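Local structure of cytochrome c' (Thermochromatium tepidum, 3VRC) at residues A14-I26 with Q38-A50. The protein binds a covalently attached heme c and probably serves in electron transport in a purple photosynthetic bacterium. Residues are numbered along the deposited sequence; the frame is centred on the assembly and turned at random. Where two conformers were deposited one is given.
Sequences AGYAFMAWNMGKI and QVRAAANVVAAIA. With HEC (heme c), chain L.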
# COMPACT_ATOMS: atom_id res chain seq x y z
N ALA B 14 0.48 5.93 5.57
CA ALA B 14 0.25 4.50 5.36
C ALA B 14 0.88 4.06 4.05
O ALA B 14 1.51 2.97 3.96
CB ALA B 14 -1.26 4.19 5.36
N GLY B 15 0.68 4.81 2.97
CA GLY B 15 1.29 4.41 1.70
C GLY B 15 2.79 4.35 1.76
O GLY B 15 3.40 3.40 1.27
N TYR B 16 3.41 5.36 2.38
CA TYR B 16 4.87 5.32 2.49
C TYR B 16 5.35 4.17 3.34
O TYR B 16 6.32 3.50 3.00
CB TYR B 16 5.40 6.67 3.07
CG TYR B 16 5.16 7.84 2.22
CD1 TYR B 16 5.57 7.89 0.88
CD2 TYR B 16 4.53 8.98 2.76
CE1 TYR B 16 5.31 9.00 0.07
CE2 TYR B 16 4.27 10.08 1.96
CZ TYR B 16 4.62 10.09 0.63
OH TYR B 16 4.29 11.18 -0.17
N ALA B 17 4.70 3.90 4.48
CA ALA B 17 5.12 2.82 5.36
C ALA B 17 5.01 1.49 4.62
O ALA B 17 5.87 0.63 4.76
CB ALA B 17 4.25 2.79 6.58
N PHE B 18 3.93 1.31 3.83
CA PHE B 18 3.77 0.04 3.19
C PHE B 18 4.76 -0.14 2.05
O PHE B 18 5.27 -1.25 1.83
CB PHE B 18 2.29 -0.14 2.74
CG PHE B 18 1.91 -1.58 2.72
CD1 PHE B 18 1.69 -2.27 3.89
CD2 PHE B 18 1.80 -2.31 1.52
CE1 PHE B 18 1.35 -3.62 3.93
CE2 PHE B 18 1.47 -3.65 1.55
CZ PHE B 18 1.26 -4.31 2.74
N MET B 19 5.07 0.95 1.34
CA MET B 19 6.17 0.88 0.34
C MET B 19 7.45 0.50 1.03
O MET B 19 8.20 -0.32 0.47
CB MET B 19 6.35 2.18 -0.39
CG MET B 19 5.29 2.45 -1.44
SD MET B 19 5.79 3.72 -2.66
CE MET B 19 5.82 5.18 -1.61
N ALA B 20 7.77 1.13 2.14
CA ALA B 20 9.03 0.86 2.80
C ALA B 20 9.19 -0.59 3.20
O ALA B 20 10.24 -1.17 3.04
CB ALA B 20 9.19 1.78 3.99
N TRP B 21 8.08 -1.20 3.69
CA TRP B 21 8.16 -2.61 4.07
C TRP B 21 8.51 -3.46 2.85
O TRP B 21 9.37 -4.36 2.94
CB TRP B 21 6.80 -3.03 4.63
CG TRP B 21 6.77 -4.48 4.99
CD1 TRP B 21 7.65 -5.18 5.74
CD2 TRP B 21 5.79 -5.44 4.58
NE1 TRP B 21 7.32 -6.51 5.80
CE2 TRP B 21 6.17 -6.69 5.12
CE3 TRP B 21 4.61 -5.36 3.82
CZ2 TRP B 21 5.41 -7.86 4.90
CZ3 TRP B 21 3.88 -6.51 3.58
CH2 TRP B 21 4.29 -7.73 4.13
N ASN B 22 7.87 -3.18 1.74
CA ASN B 22 8.14 -3.96 0.51
C ASN B 22 9.54 -3.68 -0.06
O ASN B 22 10.19 -4.61 -0.53
CB ASN B 22 6.99 -3.74 -0.45
CG ASN B 22 5.79 -4.55 0.01
OD1 ASN B 22 5.76 -5.77 -0.20
ND2 ASN B 22 4.85 -3.93 0.72
N MET B 23 10.01 -2.43 -0.00
CA MET B 23 11.40 -2.15 -0.37
C MET B 23 12.35 -2.98 0.45
O MET B 23 13.32 -3.52 -0.10
CB MET B 23 11.72 -0.67 -0.21
CG MET B 23 11.01 0.24 -1.19
SD MET B 23 11.63 0.15 -2.87
CE MET B 23 13.16 1.08 -2.72
N GLY B 24 12.11 -3.12 1.76
CA GLY B 24 12.99 -3.88 2.60
C GLY B 24 13.03 -5.33 2.19
O GLY B 24 14.10 -5.97 2.28
N LYS B 25 11.91 -5.90 1.73
CA LYS B 25 11.96 -7.29 1.27
C LYS B 25 12.82 -7.39 0.02
O LYS B 25 13.54 -8.40 -0.13
CB LYS B 25 10.51 -7.79 0.96
CG LYS B 25 9.66 -7.94 2.20
CD LYS B 25 8.31 -8.59 2.10
CE LYS B 25 7.32 -7.63 1.64
NZ LYS B 25 6.02 -8.26 1.29
N ILE B 26 12.71 -6.44 -0.89
CA ILE B 26 13.55 -6.51 -2.10
C ILE B 26 15.03 -6.45 -1.72
O ILE B 26 15.83 -7.26 -2.21
CB ILE B 26 13.15 -5.42 -3.09
CG1 ILE B 26 11.70 -5.58 -3.51
CG2 ILE B 26 14.10 -5.47 -4.31
CD1 ILE B 26 11.14 -4.44 -4.35
N GLN B 38 8.68 -13.53 -4.48
CA GLN B 38 8.50 -12.56 -3.44
C GLN B 38 8.87 -11.15 -3.94
O GLN B 38 8.20 -10.16 -3.59
CB GLN B 38 9.32 -12.90 -2.22
CG GLN B 38 9.00 -11.95 -1.08
CD GLN B 38 9.72 -12.28 0.19
OE1 GLN B 38 10.92 -12.47 0.16
NE2 GLN B 38 8.99 -12.42 1.29
N VAL B 39 9.95 -11.06 -4.71
CA VAL B 39 10.36 -9.77 -5.25
C VAL B 39 9.33 -9.20 -6.20
O VAL B 39 9.07 -8.00 -6.17
CB VAL B 39 11.77 -9.89 -5.86
CG1 VAL B 39 12.16 -8.61 -6.56
CG2 VAL B 39 12.76 -10.23 -4.76
N ARG B 40 8.74 -10.02 -7.04
CA ARG B 40 7.62 -9.59 -7.90
C ARG B 40 6.52 -8.97 -7.07
O ARG B 40 6.04 -7.87 -7.36
CB ARG B 40 7.02 -10.80 -8.66
CG ARG B 40 7.82 -11.21 -9.88
CD ARG B 40 7.13 -12.41 -10.59
NE ARG B 40 7.91 -12.84 -11.75
CZ ARG B 40 8.85 -13.79 -11.76
NH1 ARG B 40 9.09 -14.55 -10.69
NH2 ARG B 40 9.49 -14.04 -12.89
N ALA B 41 6.08 -9.67 -6.04
CA ALA B 41 4.95 -9.17 -5.23
C ALA B 41 5.33 -7.83 -4.58
O ALA B 41 4.52 -6.90 -4.53
CB ALA B 41 4.58 -10.22 -4.19
N ALA B 42 6.53 -7.74 -4.02
CA ALA B 42 6.99 -6.53 -3.35
C ALA B 42 7.11 -5.38 -4.33
O ALA B 42 6.70 -4.24 -4.04
CB ALA B 42 8.28 -6.79 -2.66
N ALA B 43 7.73 -5.63 -5.48
CA ALA B 43 7.89 -4.59 -6.51
C ALA B 43 6.53 -4.11 -7.01
O ALA B 43 6.35 -2.93 -7.29
CB ALA B 43 8.70 -5.12 -7.67
N ASN B 44 5.56 -5.04 -7.12
CA ASN B 44 4.22 -4.63 -7.58
C ASN B 44 3.59 -3.66 -6.56
O ASN B 44 2.86 -2.75 -7.00
CB ASN B 44 3.34 -5.85 -7.78
CG ASN B 44 3.72 -6.64 -9.00
OD1 ASN B 44 4.54 -6.21 -9.81
ND2 ASN B 44 3.11 -7.80 -9.12
N VAL B 45 3.83 -3.87 -5.28
CA VAL B 45 3.31 -2.93 -4.28
C VAL B 45 3.94 -1.54 -4.52
O VAL B 45 3.25 -0.51 -4.50
CB VAL B 45 3.58 -3.39 -2.86
CG1 VAL B 45 3.24 -2.27 -1.89
CG2 VAL B 45 2.78 -4.63 -2.52
N VAL B 46 5.26 -1.49 -4.67
CA VAL B 46 5.92 -0.20 -4.81
C VAL B 46 5.44 0.50 -6.03
O VAL B 46 5.11 1.71 -5.99
CB VAL B 46 7.46 -0.37 -4.74
CG1 VAL B 46 8.14 1.00 -4.93
CG2 VAL B 46 7.91 -1.00 -3.47
N ALA B 47 5.34 -0.21 -7.17
CA ALA B 47 4.82 0.37 -8.38
C ALA B 47 3.41 0.88 -8.21
O ALA B 47 3.06 2.00 -8.67
CB ALA B 47 4.89 -0.62 -9.51
N ALA B 48 2.55 0.09 -7.61
CA ALA B 48 1.15 0.47 -7.49
C ALA B 48 1.02 1.72 -6.57
O ALA B 48 0.30 2.68 -6.94
CB ALA B 48 0.28 -0.66 -6.97
N ILE B 49 1.64 1.69 -5.42
CA ILE B 49 1.51 2.83 -4.50
C ILE B 49 2.14 4.09 -5.09
O ILE B 49 1.55 5.18 -5.00
CB ILE B 49 2.06 2.50 -3.14
CG1 ILE B 49 1.24 1.35 -2.50
CG2 ILE B 49 2.08 3.77 -2.25
CD1 ILE B 49 1.71 0.94 -1.13
N ALA B 50 3.28 3.96 -5.77
CA ALA B 50 3.93 5.13 -6.36
C ALA B 50 3.11 5.73 -7.45
O ALA B 50 3.31 6.91 -7.78
CB ALA B 50 5.30 4.75 -6.86
FE HEC L . 8.55 8.99 1.67
CHA HEC L . 7.39 9.80 4.83
CHB HEC L . 9.30 5.81 2.74
CHC HEC L . 9.15 8.04 -1.54
CHD HEC L . 7.78 12.14 0.63
NA HEC L . 8.44 8.00 3.49
C1A HEC L . 7.94 8.49 4.65
C2A HEC L . 8.13 7.56 5.71
C3A HEC L . 8.71 6.40 5.13
C4A HEC L . 8.82 6.73 3.73
CMA HEC L . 9.03 5.10 5.76
CAA HEC L . 7.87 7.82 7.16
CBA HEC L . 6.94 6.90 7.80
CGA HEC L . 5.64 7.04 7.09
O1A HEC L . 5.01 5.94 6.89
O2A HEC L . 5.12 8.12 6.78
NB HEC L . 9.06 7.23 0.77
C1B HEC L . 9.35 6.07 1.35
C2B HEC L . 9.87 5.09 0.42
C3B HEC L . 9.78 5.73 -0.81
C4B HEC L . 9.27 7.07 -0.56
CMB HEC L . 10.32 3.72 0.71
CAB HEC L . 10.18 5.26 -2.19
CBB HEC L . 9.87 3.87 -2.56
NC HEC L . 8.47 9.92 -0.14
C1C HEC L . 8.79 9.39 -1.36
C2C HEC L . 8.74 10.38 -2.43
C3C HEC L . 8.33 11.56 -1.77
C4C HEC L . 8.20 11.23 -0.36
CMC HEC L . 9.11 10.10 -3.84
CAC HEC L . 8.13 12.94 -2.34
CBC HEC L . 7.91 13.03 -3.82
ND HEC L . 7.81 10.65 2.54
C1D HEC L . 7.54 11.85 1.97
C2D HEC L . 6.96 12.79 2.88
C3D HEC L . 6.77 12.12 4.06
C4D HEC L . 7.28 10.76 3.80
CMD HEC L . 6.63 14.23 2.57
CAD HEC L . 6.12 12.57 5.33
CBD HEC L . 4.60 12.25 5.29
CGD HEC L . 3.86 12.80 6.49
O1D HEC L . 4.36 12.58 7.63
O2D HEC L . 2.84 13.47 6.28
O HOH W 1 6.39 -9.74 -1.22
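Met19 lies alongside Ile49, the two side chains running past each other in opposite directions, with Met19 CG 3.6 Å from Ile49 CG2. A bend at chi3 (-68°) carries the methionine CE on to the heme, so this one residue touches both the second helix and the porphyrin. Phe18 offers its ring edge to Val45, CD2 to CG1 at 3.7 Å, and Ile49 CD1 sits at the same edge. In the middle Asn22 lays one face of its amide on Val45, while its OD1 touches Ala42 CA and CB, and it makes no hydrogen bond across the interface; its ND2 turns back to Phe18 O (2.9 Å, N-H...O angle 157°). Phe18 O takes Asn22 N and Asn22 ND2 from opposite faces of its plane; the nearly in-plane ND2 bond and Val45 against one face fix how the amide is turned. Lys25 NZ adds a weak bond to Asn22 OD1, while its CE lies over the Trp21 ring; a water links NZ (2.9 Å) to Gln38 O. At the far end Ile26 CG1 packs on Ala42 CB at 3.7 Å.

Tyr16 points from the other side of its helix to the heme, its ring face under the porphyrin and CD1 3.3 Å from the iron, across from the axial ligand His125; its OH is hydrogen-bonded to Tyr58. With an alanine in its place, that face of the porphyrin would probably lose its aromatic cover over the iron, and Tyr58 OH this hydrogen-bond partner.

Segments 14-26 and 38-50, on helices 5-31 and 36-50, run roughly antiparallel, their axes 8.5 Å apart at closest approach and 149° between directions, as two members of the cytochrome c' four-helix bundle. Met23 and Ile26 reach on to Phe114 of helix 107-128, Ala43 and Ala50 meet helix 81-103, and Phe18 and Val45 pack on Ser52 of the second subunit.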